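Long-range contacts in protein argonaute (Aquifex aeolicus, PDB 1YVU), which cleaves target RNA as an endonuclease, using short single-stranded DNA guides to select the complementary strand and divalent metal ions for catalysis: residues L72-E76 and E215-H219; F161-P165 and P257-Y261; L169-E174 and K238-V242; I190-R195 and L244-Y250; F209-M214 and W226-L230. All coordinates share one frame; numbering follows the deposited sequence.

Interaction 1: L72-E76 and E215-H219; sequences LSNGE and ERSTH
R216 and E76 find each other through two extended side chains. R216 turns CG anti to its own carbonyl carbon (chi1 -70°) and then runs straight out to NE along the loop L72-E76, while E76 holds CG anti to its backbone nitrogen (chi1 -166°). The result is a salt bridge, E76 OE1 to R216 NH2 at 2.9 Å, with carboxylate and guanidinium planes only 22° apart. E76 CB and the G75 carbonyl oxygen lie over one face of the guanidinium, and R216 CD passes 3.5 Å from N74 O. An alanine in place of R216 is likely to leave the E76 carboxylate without this positive mate and lose the packing on N74 O and G75 O. Further in, the L72 methyl CD2 rests 3.5 Å from E215 O, and the N74 side chain crosses that of T218 at about a right angle. S73 turns its hydroxyl back to E79, and the carbonyl of T218 accepts a hydrogen bond from W40. R216 is the first residue to leave helical geometry after helix 207-215. This is a surface contact between domains: the loop joining strands 69-72 and 78-82 of the N-terminal domain meets an interhelical loop of PAZ.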
# COMPACT_ATOMS: atom_id res chain seq x y z
N LEU A 72 -19.33 -24.05 -12.97
CA LEU A 72 -20.27 -23.30 -12.14
C LEU A 72 -19.53 -22.28 -11.28
O LEU A 72 -18.66 -22.66 -10.50
CB LEU A 72 -21.05 -24.27 -11.24
CG LEU A 72 -21.98 -23.71 -10.16
CD1 LEU A 72 -23.32 -23.39 -10.76
CD2 LEU A 72 -22.13 -24.73 -9.03
N SER A 73 -19.91 -21.01 -11.37
CA SER A 73 -19.25 -19.96 -10.59
C SER A 73 -19.79 -19.75 -9.15
O SER A 73 -20.68 -20.48 -8.70
CB SER A 73 -19.23 -18.64 -11.40
OG SER A 73 -20.52 -18.16 -11.70
N ASN A 74 -19.20 -18.79 -8.43
CA ASN A 74 -19.55 -18.42 -7.06
C ASN A 74 -20.97 -17.90 -6.99
O ASN A 74 -21.68 -18.17 -6.03
CB ASN A 74 -18.62 -17.33 -6.52
CG ASN A 74 -17.20 -17.80 -6.40
OD1 ASN A 74 -16.92 -18.83 -5.78
ND2 ASN A 74 -16.27 -17.05 -7.00
N GLY A 75 -21.35 -17.14 -8.03
CA GLY A 75 -22.68 -16.56 -8.16
C GLY A 75 -23.71 -17.66 -8.00
O GLY A 75 -24.35 -17.72 -6.96
N GLU A 76 -23.67 -18.61 -8.93
CA GLU A 76 -24.52 -19.82 -9.04
C GLU A 76 -24.76 -19.98 -10.54
O GLU A 76 -25.34 -20.98 -10.96
CB GLU A 76 -25.90 -19.72 -8.33
CG GLU A 76 -26.69 -21.05 -8.14
CD GLU A 76 -28.20 -20.87 -7.85
OE1 GLU A 76 -28.55 -20.31 -6.79
OE2 GLU A 76 -29.03 -21.30 -8.69
N GLU A 215 -20.74 -26.78 -3.26
CA GLU A 215 -20.82 -26.93 -4.70
C GLU A 215 -20.34 -25.64 -5.40
O GLU A 215 -19.88 -25.67 -6.55
CB GLU A 215 -22.24 -27.27 -5.13
CG GLU A 215 -22.58 -28.76 -4.97
CD GLU A 215 -24.04 -29.08 -5.25
OE1 GLU A 215 -24.81 -28.19 -5.69
OE2 GLU A 215 -24.43 -30.25 -5.02
N ARG A 216 -20.39 -24.53 -4.65
CA ARG A 216 -19.96 -23.22 -5.15
C ARG A 216 -18.56 -22.84 -4.71
O ARG A 216 -18.13 -21.70 -4.95
CB ARG A 216 -20.92 -22.13 -4.71
CG ARG A 216 -22.27 -22.16 -5.37
CD ARG A 216 -23.16 -21.12 -4.74
NE ARG A 216 -24.57 -21.40 -4.94
CZ ARG A 216 -25.55 -20.73 -4.33
NH1 ARG A 216 -25.23 -19.75 -3.50
NH2 ARG A 216 -26.82 -21.05 -4.57
N SER A 217 -17.86 -23.77 -4.08
CA SER A 217 -16.51 -23.47 -3.62
C SER A 217 -15.42 -23.65 -4.69
O SER A 217 -15.30 -24.69 -5.35
CB SER A 217 -16.18 -24.18 -2.30
OG SER A 217 -16.44 -25.56 -2.36
N THR A 218 -14.70 -22.55 -4.90
CA THR A 218 -13.62 -22.43 -5.88
C THR A 218 -12.37 -23.29 -5.67
O THR A 218 -11.77 -23.75 -6.66
CB THR A 218 -13.17 -20.99 -5.95
OG1 THR A 218 -13.34 -20.39 -4.66
CG2 THR A 218 -13.95 -20.23 -6.97
N HIS A 219 -11.94 -23.45 -4.41
CA HIS A 219 -10.75 -24.23 -4.04
C HIS A 219 -11.11 -25.48 -3.25
O HIS A 219 -12.23 -25.61 -2.78
CB HIS A 219 -9.80 -23.38 -3.19
CG HIS A 219 -9.09 -22.29 -3.94
ND1 HIS A 219 -7.72 -22.30 -4.15
CD2 HIS A 219 -9.54 -21.12 -4.46
CE1 HIS A 219 -7.36 -21.18 -4.74
NE2 HIS A 219 -8.44 -20.45 -4.95

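Interaction 2: F161-P165 and P257-Y261; sequences FRIQP and PVLTY
The guanidinium of R162 is approached at a slant by the V258 methyl CG1, which packs more closely on the arginine's CD, at 3.7 Å; the charged end itself goes on to a salt bridge with E140. The Q164 amide brings NE2 within 4.0 Å of the other V258 methyl, CG2, so the valine is flanked by the side chains of R162 and Q164. Between these two residues the backbones join. L259 N donates to I163 O at 3.0 Å in a nearly straight bond (171° at the hydrogen), the donor tilted 31° from the carbonyl plane, and V258 CA makes a CA-H...O contact with the same oxygen. I163 crosses L259 at about a right angle: with CG1 anti to the carbonyl carbon (chi1 -45°), CG2 meets L259 CB at 4.1 Å while CD1 comes up to the L259 carbonyl oxygen. Replacing I163 by an alanine would probably open a gap beside L259 and let that leucine shift against P165, which it also touches. The P165 ring atom CG meets the L259 methyl CD1 at 3.9 Å, and P165 CD also packs on P257 CB. The segments run antiparallel, pairing the last strand of linker L1 with the chain after strand 255-257. Linker L2 starts at 263, so the contact ties together the two chain ends at the base of the PAZ domain.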
# COMPACT_ATOMS: atom_id res chain seq x y z
N PHE A 161 6.89 -12.84 4.40
CA PHE A 161 6.45 -13.64 5.56
C PHE A 161 5.15 -13.17 6.14
O PHE A 161 5.05 -12.08 6.69
CB PHE A 161 7.51 -13.71 6.66
CG PHE A 161 8.71 -14.53 6.29
CD1 PHE A 161 9.86 -13.90 5.75
CD2 PHE A 161 8.70 -15.93 6.42
CE1 PHE A 161 10.97 -14.67 5.33
CE2 PHE A 161 9.81 -16.71 6.01
CZ PHE A 161 10.95 -16.07 5.46
N ARG A 162 4.15 -14.03 6.03
CA ARG A 162 2.80 -13.78 6.52
C ARG A 162 2.77 -14.16 7.99
O ARG A 162 3.07 -15.30 8.34
CB ARG A 162 1.80 -14.63 5.70
CG ARG A 162 0.35 -14.27 5.89
CD ARG A 162 0.05 -12.89 5.37
NE ARG A 162 -0.33 -12.85 3.95
CZ ARG A 162 -0.50 -11.74 3.24
NH1 ARG A 162 -0.31 -10.53 3.79
NH2 ARG A 162 -0.92 -11.82 1.98
N ILE A 163 2.47 -13.18 8.84
CA ILE A 163 2.42 -13.41 10.29
C ILE A 163 1.04 -13.95 10.63
O ILE A 163 0.03 -13.30 10.40
CB ILE A 163 2.72 -12.11 11.11
CG1 ILE A 163 3.94 -11.36 10.53
CG2 ILE A 163 3.03 -12.47 12.57
CD1 ILE A 163 4.14 -9.94 11.08
N GLN A 164 1.00 -15.18 11.13
CA GLN A 164 -0.25 -15.84 11.44
C GLN A 164 -0.19 -16.64 12.74
O GLN A 164 0.85 -17.20 13.04
CB GLN A 164 -0.62 -16.80 10.30
CG GLN A 164 -1.37 -16.16 9.13
CD GLN A 164 -1.67 -17.11 8.01
OE1 GLN A 164 -1.71 -18.32 8.19
NE2 GLN A 164 -1.89 -16.56 6.84
N PRO A 165 -1.29 -16.67 13.53
CA PRO A 165 -1.35 -17.43 14.79
C PRO A 165 -1.64 -18.91 14.51
O PRO A 165 -2.22 -19.25 13.48
CB PRO A 165 -2.54 -16.81 15.54
CG PRO A 165 -2.67 -15.47 14.94
CD PRO A 165 -2.45 -15.75 13.49
N PRO A 257 -5.98 -15.53 11.15
CA PRO A 257 -5.74 -14.08 11.16
C PRO A 257 -4.39 -13.70 10.65
O PRO A 257 -3.45 -14.48 10.72
CB PRO A 257 -5.85 -13.73 12.64
CG PRO A 257 -6.89 -14.68 13.10
CD PRO A 257 -6.45 -15.97 12.47
N VAL A 258 -4.30 -12.50 10.10
CA VAL A 258 -3.06 -11.96 9.56
C VAL A 258 -2.67 -10.75 10.46
O VAL A 258 -3.46 -9.81 10.63
CB VAL A 258 -3.26 -11.59 8.05
CG1 VAL A 258 -2.07 -10.83 7.52
CG2 VAL A 258 -3.46 -12.85 7.22
N LEU A 259 -1.46 -10.82 11.05
CA LEU A 259 -0.97 -9.80 11.98
C LEU A 259 0.13 -8.87 11.48
O LEU A 259 0.96 -9.30 10.66
CB LEU A 259 -0.45 -10.47 13.25
CG LEU A 259 -1.22 -11.65 13.87
CD1 LEU A 259 -0.38 -12.27 14.99
CD2 LEU A 259 -2.59 -11.18 14.38
N THR A 260 0.14 -7.63 12.00
CA THR A 260 1.13 -6.56 11.70
C THR A 260 1.52 -5.92 13.06
O THR A 260 0.98 -6.34 14.09
CB THR A 260 0.58 -5.43 10.72
OG1 THR A 260 0.05 -6.04 9.54
CG2 THR A 260 1.70 -4.45 10.26
N TYR A 261 2.39 -4.89 13.03
CA TYR A 261 2.98 -4.11 14.15
C TYR A 261 4.42 -4.54 14.39
O TYR A 261 5.33 -4.19 13.66
CB TYR A 261 2.23 -4.20 15.50
CG TYR A 261 1.00 -3.33 15.68
CD1 TYR A 261 -0.10 -3.80 16.42
CD2 TYR A 261 0.94 -2.00 15.17
CE1 TYR A 261 -1.24 -2.97 16.67
CE2 TYR A 261 -0.19 -1.16 15.41
CZ TYR A 261 -1.28 -1.65 16.16
OH TYR A 261 -2.37 -0.84 16.45

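Interaction 3: L169-E174 and K238-V242; sequences LQTLLE and KAFLV
L169 opens the contact by setting its methyl CD2 against V242 CG2 at 3.9 Å, on a side where L255 and P257 also pack. Next along the helix, Q170 carries the main polar link. Its CG stands anti to the backbone nitrogen and the chain bends at chi2, which swings the amide over to the start of the strand; there OE1 accepts a hydrogen bond from F240 N at 2.9 Å, with 145° at the hydrogen. The same amide lies beside the F240 ring, the two planes 15° apart although the side chains cross at about a right angle, and NE2 comes 3.3 Å from F240 CD1. One turn on, L173 meets the phenylalanine through two atoms: CB approaches CE1, and CD1 lies 3.6 Å from the ring atom CD1. E174 finishes the row with a salt bridge from OE2 to K238 NZ at 2.7 Å, the ammonium coming from above the carboxylate plane. This glutamate is poorly ordered, so the exact position of its carboxylate is less certain. Over the short segments, helix and strand axes approach to 9.9 Å with their directions 117° apart. V242 and F240 belong to strand 240-244 of the antiparallel PAZ sheet, and helix 169-175 packs on this sheet, consistent with the SH3-like barrel of PAZ domains.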
# COMPACT_ATOMS: atom_id res chain seq x y z
N LEU A 169 -9.54 -19.05 13.42
CA LEU A 169 -10.43 -17.95 13.76
C LEU A 169 -11.59 -18.54 14.58
O LEU A 169 -12.13 -17.86 15.43
CB LEU A 169 -10.95 -17.21 12.52
CG LEU A 169 -11.67 -15.85 12.70
CD1 LEU A 169 -10.74 -14.84 13.29
CD2 LEU A 169 -12.21 -15.30 11.41
N GLN A 170 -11.88 -19.83 14.40
CA GLN A 170 -12.91 -20.56 15.16
C GLN A 170 -12.43 -20.82 16.60
O GLN A 170 -13.13 -20.49 17.56
CB GLN A 170 -13.27 -21.89 14.47
CG GLN A 170 -14.49 -22.64 15.01
CD GLN A 170 -15.75 -21.80 15.11
OE1 GLN A 170 -16.27 -21.30 14.10
NE2 GLN A 170 -16.25 -21.65 16.32
N THR A 171 -11.21 -21.34 16.75
CA THR A 171 -10.59 -21.61 18.05
C THR A 171 -10.53 -20.29 18.84
O THR A 171 -10.74 -20.27 20.05
CB THR A 171 -9.14 -22.16 17.87
OG1 THR A 171 -9.15 -23.28 16.95
CG2 THR A 171 -8.54 -22.57 19.21
N LEU A 172 -10.33 -19.19 18.11
CA LEU A 172 -10.25 -17.84 18.67
C LEU A 172 -11.58 -17.22 19.05
O LEU A 172 -11.68 -16.60 20.10
CB LEU A 172 -9.53 -16.88 17.70
CG LEU A 172 -8.02 -16.76 17.80
CD1 LEU A 172 -7.48 -16.12 16.54
CD2 LEU A 172 -7.62 -15.95 19.01
N LEU A 173 -12.59 -17.35 18.18
CA LEU A 173 -13.93 -16.81 18.44
C LEU A 173 -14.62 -17.56 19.58
O LEU A 173 -15.47 -16.99 20.29
CB LEU A 173 -14.80 -16.86 17.17
CG LEU A 173 -14.52 -15.96 15.95
CD1 LEU A 173 -15.43 -16.29 14.77
CD2 LEU A 173 -14.65 -14.50 16.32
N GLU A 174 -14.19 -18.81 19.78
CA GLU A 174 -14.67 -19.73 20.83
C GLU A 174 -14.24 -19.29 22.23
O GLU A 174 -15.09 -19.01 23.08
CB GLU A 174 -14.11 -21.14 20.62
CG GLU A 174 -15.03 -22.17 20.02
CD GLU A 174 -14.33 -23.52 19.90
OE1 GLU A 174 -13.93 -24.09 20.94
OE2 GLU A 174 -14.15 -23.99 18.75
N LYS A 238 -21.44 -25.26 16.99
CA LYS A 238 -20.47 -24.31 17.56
C LYS A 238 -19.73 -23.45 16.50
O LYS A 238 -19.00 -22.52 16.86
CB LYS A 238 -19.44 -25.04 18.42
CG LYS A 238 -18.60 -26.08 17.67
CD LYS A 238 -17.17 -26.10 18.18
CE LYS A 238 -16.19 -26.47 17.08
NZ LYS A 238 -14.76 -26.25 17.47
N ALA A 239 -19.95 -23.75 15.22
CA ALA A 239 -19.28 -23.05 14.14
C ALA A 239 -19.85 -21.73 13.71
O ALA A 239 -21.05 -21.47 13.85
CB ALA A 239 -19.13 -23.92 12.94
N PHE A 240 -18.95 -20.91 13.19
CA PHE A 240 -19.28 -19.60 12.69
C PHE A 240 -18.92 -19.48 11.23
O PHE A 240 -18.04 -20.18 10.69
CB PHE A 240 -18.52 -18.51 13.44
CG PHE A 240 -18.81 -18.44 14.90
CD1 PHE A 240 -17.83 -18.82 15.84
CD2 PHE A 240 -20.02 -17.90 15.35
CE1 PHE A 240 -18.04 -18.65 17.23
CE2 PHE A 240 -20.26 -17.72 16.74
CZ PHE A 240 -19.26 -18.09 17.69
N LEU A 241 -19.68 -18.63 10.55
CA LEU A 241 -19.45 -18.35 9.16
C LEU A 241 -19.16 -16.89 9.17
O LEU A 241 -19.77 -16.12 9.93
CB LEU A 241 -20.66 -18.67 8.29
CG LEU A 241 -21.21 -20.09 8.36
CD1 LEU A 241 -22.35 -20.28 7.43
CD2 LEU A 241 -20.14 -21.09 8.07
N VAL A 242 -18.12 -16.54 8.43
CA VAL A 242 -17.60 -15.19 8.32
C VAL A 242 -17.75 -14.64 6.91
O VAL A 242 -17.35 -15.28 5.93
CB VAL A 242 -16.09 -15.18 8.70
CG1 VAL A 242 -15.55 -13.75 8.74
CG2 VAL A 242 -15.87 -15.90 10.07

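Interaction 4: I190-R195 and L244-Y250; sequences IDFVGR and LEKGYTY
F192 sits at the centre, its ring edge lined by the second segment. L244 CD1 lies near the ring plane, 3.6 Å from CE2, and the extended K246 chain slides past to place NZ 3.6 Å from CE1. Placing CG anti to the backbone nitrogen (chi1 173°) points the ring into the turn. The Y248 ring is nearly parallel, at 21°, but slid aside with little overlap, centroids 5.1 Å apart. I190 CD1 touches the Y250 ring at CE2, 3.8 Å away, while H219 packs on I190. Where strand 194-201 begins, E245 N gives a weak hydrogen bond to R195 O, 3.3 Å long, and the E245 carboxylate lies alongside the R195 backbone. R195 turns its guanidinium away, keeping NE 5.1 Å from E245 OE1, toward R182 and R184. Its side chain comes about 7 Å from that of D683, a calcium ligand of the PIWI site. These arginines gather positive charge near the metal site, consistent with a nucleic-acid-binding surface, and E245 probably offsets part of it.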
# COMPACT_ATOMS: atom_id res chain seq x y z
N ILE A 190 -5.69 -20.88 0.14
CA ILE A 190 -6.08 -19.74 -0.70
C ILE A 190 -5.20 -18.46 -0.55
O ILE A 190 -5.00 -17.96 0.55
CB ILE A 190 -7.61 -19.40 -0.48
CG1 ILE A 190 -8.47 -20.66 -0.68
CG2 ILE A 190 -8.08 -18.28 -1.41
CD1 ILE A 190 -10.00 -20.50 -0.57
N ASP A 191 -4.75 -17.94 -1.71
CA ASP A 191 -3.90 -16.73 -1.87
C ASP A 191 -4.69 -15.41 -1.62
O ASP A 191 -4.45 -14.38 -2.26
CB ASP A 191 -3.40 -16.73 -3.34
CG ASP A 191 -1.88 -16.86 -3.48
OD1 ASP A 191 -1.13 -16.23 -2.70
OD2 ASP A 191 -1.47 -17.58 -4.42
N PHE A 192 -5.56 -15.42 -0.62
CA PHE A 192 -6.41 -14.26 -0.38
C PHE A 192 -6.45 -13.72 1.06
O PHE A 192 -6.53 -14.48 2.00
CB PHE A 192 -7.82 -14.59 -0.94
CG PHE A 192 -8.88 -13.58 -0.63
CD1 PHE A 192 -8.86 -12.32 -1.24
CD2 PHE A 192 -9.90 -13.88 0.30
CE1 PHE A 192 -9.83 -11.34 -0.92
CE2 PHE A 192 -10.89 -12.93 0.63
CZ PHE A 192 -10.86 -11.66 0.02
N VAL A 193 -6.46 -12.39 1.19
CA VAL A 193 -6.54 -11.72 2.49
C VAL A 193 -7.67 -10.67 2.38
O VAL A 193 -7.70 -9.88 1.43
CB VAL A 193 -5.18 -11.04 2.90
CG1 VAL A 193 -5.35 -10.11 4.11
CG2 VAL A 193 -4.15 -12.11 3.23
N GLY A 194 -8.58 -10.73 3.35
CA GLY A 194 -9.71 -9.81 3.42
C GLY A 194 -10.03 -9.43 4.85
O GLY A 194 -9.58 -10.12 5.78
N ARG A 195 -10.75 -8.33 5.04
CA ARG A 195 -11.13 -7.86 6.38
C ARG A 195 -12.51 -8.34 6.75
O ARG A 195 -13.41 -8.27 5.93
CB ARG A 195 -11.10 -6.33 6.50
CG ARG A 195 -9.75 -5.66 6.40
CD ARG A 195 -9.80 -4.27 7.03
NE ARG A 195 -8.61 -3.48 6.73
CZ ARG A 195 -8.55 -2.14 6.80
NH1 ARG A 195 -9.62 -1.43 7.17
NH2 ARG A 195 -7.44 -1.51 6.45
N LEU A 244 -16.68 -11.77 4.31
CA LEU A 244 -15.59 -10.84 4.06
C LEU A 244 -15.98 -9.67 3.14
O LEU A 244 -17.05 -9.70 2.52
CB LEU A 244 -14.35 -11.59 3.56
CG LEU A 244 -13.82 -12.74 4.44
CD1 LEU A 244 -12.50 -13.25 3.88
CD2 LEU A 244 -13.59 -12.29 5.87
N GLU A 245 -15.11 -8.66 3.10
CA GLU A 245 -15.30 -7.40 2.36
C GLU A 245 -16.00 -7.38 1.01
O GLU A 245 -17.09 -6.79 0.88
CB GLU A 245 -13.98 -6.64 2.23
CG GLU A 245 -12.70 -7.48 2.20
CD GLU A 245 -11.44 -6.63 2.40
OE1 GLU A 245 -11.48 -5.56 3.06
OE2 GLU A 245 -10.39 -7.08 1.89
N LYS A 246 -15.40 -8.06 0.05
CA LYS A 246 -15.92 -8.14 -1.31
C LYS A 246 -17.25 -8.93 -1.36
O LYS A 246 -18.14 -8.62 -2.17
CB LYS A 246 -14.83 -8.71 -2.23
CG LYS A 246 -13.44 -7.99 -2.13
CD LYS A 246 -12.29 -8.71 -2.91
CE LYS A 246 -10.95 -7.97 -2.76
NZ LYS A 246 -9.81 -8.73 -3.39
N GLY A 247 -17.42 -9.84 -0.40
CA GLY A 247 -18.62 -10.66 -0.30
C GLY A 247 -18.39 -12.10 0.12
O GLY A 247 -19.23 -12.66 0.86
N TYR A 248 -17.28 -12.68 -0.35
CA TYR A 248 -16.81 -14.07 -0.13
C TYR A 248 -17.09 -14.63 1.28
O TYR A 248 -16.63 -14.06 2.28
CB TYR A 248 -15.28 -14.15 -0.36
CG TYR A 248 -14.73 -13.73 -1.73
CD1 TYR A 248 -15.00 -12.45 -2.26
CD2 TYR A 248 -13.91 -14.59 -2.49
CE1 TYR A 248 -14.47 -12.03 -3.53
CE2 TYR A 248 -13.35 -14.17 -3.77
CZ TYR A 248 -13.65 -12.89 -4.27
OH TYR A 248 -13.16 -12.45 -5.48
N THR A 249 -17.89 -15.70 1.36
CA THR A 249 -18.20 -16.30 2.66
C THR A 249 -17.34 -17.52 2.87
O THR A 249 -17.20 -18.35 1.97
CB THR A 249 -19.68 -16.70 2.77
OG1 THR A 249 -20.49 -15.55 2.51
CG2 THR A 249 -20.00 -17.22 4.19
N TYR A 250 -16.71 -17.57 4.05
CA TYR A 250 -15.82 -18.67 4.44
C TYR A 250 -16.10 -19.04 5.90
O TYR A 250 -16.51 -18.17 6.67
CB TYR A 250 -14.33 -18.25 4.31
CG TYR A 250 -13.82 -18.12 2.88
CD1 TYR A 250 -13.38 -16.88 2.38
CD2 TYR A 250 -13.78 -19.24 2.02
CE1 TYR A 250 -12.89 -16.74 1.04
CE2 TYR A 250 -13.30 -19.12 0.66
CZ TYR A 250 -12.85 -17.86 0.18
OH TYR A 250 -12.37 -17.72 -1.11

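Interaction 5: F209-M214 and W226-L230; sequences FFRLCM and WEELL
W226 lies flat against C213. The cysteine CB sits over the six-membered ring, 3.7 Å from its centroid and only 10° off the normal, and SG lies 4.1 Å from the same centroid, a sulfur-aromatic contact. F210 meets the indole quite differently: its ring comes edge to edge, CD2 to W226 CE3 at 3.9 Å, each atom near the other ring's plane, with the side chains crossing at about a right angle. With CG anti to its carbonyl carbon (chi1 -70°), W226 is a knob in the hole formed by F209, F210, C213 and M214. M214, a selenomethionine, slides past the indole in the opposite direction, CB against CB at 3.7 Å, then bends so that CE reaches the L230 methyl CD2. L230 also sets its CB against that of F210, and the L229 backbone lies over a face of the F210 ring. These contacts zip two nearly antiparallel helices; over these short segments the axes run 168° apart and approach to 8.5 Å. Outside the pair, L241 of strand 240-244 touches F209, W226 and L229, P251 of strand 249-251 packs on W226 and L229, and R236 of helix 233-238 hydrogen-bonds the L230 carbonyl.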
# COMPACT_ATOMS: atom_id res chain seq x y z
N PHE A 209 -27.61 -25.32 2.59
CA PHE A 209 -26.75 -24.14 2.47
C PHE A 209 -25.30 -24.56 2.30
O PHE A 209 -24.61 -24.08 1.41
CB PHE A 209 -26.86 -23.30 3.75
CG PHE A 209 -26.19 -21.95 3.66
CD1 PHE A 209 -26.89 -20.84 3.15
CD2 PHE A 209 -24.87 -21.75 4.14
CE1 PHE A 209 -26.31 -19.55 3.11
CE2 PHE A 209 -24.27 -20.46 4.11
CZ PHE A 209 -25.00 -19.36 3.60
N PHE A 210 -24.89 -25.47 3.18
CA PHE A 210 -23.54 -26.02 3.26
C PHE A 210 -23.17 -26.83 2.07
O PHE A 210 -22.00 -26.86 1.69
CB PHE A 210 -23.38 -26.91 4.48
CG PHE A 210 -23.75 -26.25 5.74
CD1 PHE A 210 -24.89 -26.66 6.43
CD2 PHE A 210 -23.03 -25.14 6.20
CE1 PHE A 210 -25.33 -25.97 7.58
CE2 PHE A 210 -23.45 -24.44 7.35
CZ PHE A 210 -24.61 -24.86 8.03
N ARG A 211 -24.17 -27.52 1.54
CA ARG A 211 -24.04 -28.36 0.36
C ARG A 211 -23.93 -27.44 -0.86
O ARG A 211 -23.13 -27.71 -1.77
CB ARG A 211 -25.25 -29.30 0.23
CG ARG A 211 -25.08 -30.44 -0.76
CD ARG A 211 -26.18 -31.44 -0.56
NE ARG A 211 -25.61 -32.79 -0.49
CZ ARG A 211 -26.08 -33.85 -1.14
NH1 ARG A 211 -27.15 -33.76 -1.93
NH2 ARG A 211 -25.42 -35.00 -1.07
N LEU A 212 -24.66 -26.32 -0.82
CA LEU A 212 -24.67 -25.35 -1.90
C LEU A 212 -23.39 -24.57 -1.97
O LEU A 212 -22.78 -24.46 -3.05
CB LEU A 212 -25.83 -24.38 -1.79
CG LEU A 212 -27.21 -24.82 -2.32
CD1 LEU A 212 -28.24 -23.71 -2.01
CD2 LEU A 212 -27.18 -25.17 -3.83
N CYS A 213 -22.95 -24.08 -0.81
CA CYS A 213 -21.73 -23.30 -0.69
C CYS A 213 -20.47 -24.15 -0.94
O CYS A 213 -19.40 -23.62 -1.26
CB CYS A 213 -21.69 -22.63 0.68
SG CYS A 213 -21.67 -20.82 0.63
N MSE A 214 -20.67 -25.47 -0.90
CA MSE A 214 -19.64 -26.48 -1.14
C MSE A 214 -19.57 -26.67 -2.63
O MSE A 214 -18.48 -26.73 -3.21
CB MSE A 214 -20.06 -27.79 -0.52
CG MSE A 214 -18.99 -28.83 -0.41
SE MSE A 214 -19.77 -30.56 -0.77
CE MSE A 214 -20.79 -30.75 0.78
N TRP A 226 -16.64 -26.91 3.93
CA TRP A 226 -18.09 -26.89 3.86
C TRP A 226 -18.61 -28.31 4.01
O TRP A 226 -19.66 -28.52 4.64
CB TRP A 226 -18.60 -26.25 2.56
CG TRP A 226 -18.40 -24.72 2.44
CD1 TRP A 226 -17.51 -24.08 1.62
CD2 TRP A 226 -19.09 -23.69 3.16
NE1 TRP A 226 -17.60 -22.72 1.79
CE2 TRP A 226 -18.56 -22.45 2.73
CE3 TRP A 226 -20.11 -23.69 4.14
CZ2 TRP A 226 -19.01 -21.22 3.23
CZ3 TRP A 226 -20.56 -22.47 4.64
CH2 TRP A 226 -20.00 -21.24 4.19
N GLU A 227 -17.81 -29.29 3.55
CA GLU A 227 -18.13 -30.73 3.65
C GLU A 227 -18.28 -31.09 5.12
O GLU A 227 -19.28 -31.66 5.51
CB GLU A 227 -17.03 -31.61 3.01
CG GLU A 227 -17.47 -33.06 2.64
CD GLU A 227 -16.35 -33.91 2.01
OE1 GLU A 227 -15.37 -33.35 1.49
OE2 GLU A 227 -16.45 -35.17 2.02
N GLU A 228 -17.37 -30.60 5.95
CA GLU A 228 -17.39 -30.87 7.37
C GLU A 228 -18.56 -30.27 8.13
O GLU A 228 -19.19 -30.95 8.91
CB GLU A 228 -16.07 -30.45 8.03
CG GLU A 228 -14.81 -31.20 7.54
CD GLU A 228 -14.93 -32.73 7.58
OE1 GLU A 228 -15.08 -33.29 8.70
OE2 GLU A 228 -14.88 -33.36 6.49
N LEU A 229 -18.94 -29.03 7.82
CA LEU A 229 -20.05 -28.40 8.56
C LEU A 229 -21.38 -29.07 8.27
O LEU A 229 -22.24 -29.16 9.13
CB LEU A 229 -20.13 -26.91 8.26
CG LEU A 229 -18.92 -25.96 8.37
CD1 LEU A 229 -19.37 -24.63 7.83
CD2 LEU A 229 -18.39 -25.79 9.77
N LEU A 230 -21.48 -29.59 7.05
CA LEU A 230 -22.65 -30.30 6.57
C LEU A 230 -22.73 -31.69 7.22
O LEU A 230 -23.76 -32.07 7.79
CB LEU A 230 -22.53 -30.48 5.05
CG LEU A 230 -23.63 -31.29 4.35
CD1 LEU A 230 -24.94 -30.59 4.41
CD2 LEU A 230 -23.26 -31.58 2.94

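Interactions 3, 4 and 5 lie wholly within PAZ, while interactions 1 and 2 join it to the N-terminal domain and linker L1. Interactions 3 and 4 share the five-stranded antiparallel sheet, meeting where V242 faces Y250; their centres are 15 Å apart. Strand 240-244 has two faces: V242 looks to helix 169-175, whereas L241 packs on W226 and L229 of interaction 5. Segment 215-219 falls in the loop between the two helices of interaction 5 and touches interaction 4 through H219 and I190. Along the chain, interactions 3, 4 and 5 nest inside the loop closed by interaction 2. Interactions 1 and 2 thus join PAZ to the rest of its lobe about 28 Å apart, centre to centre.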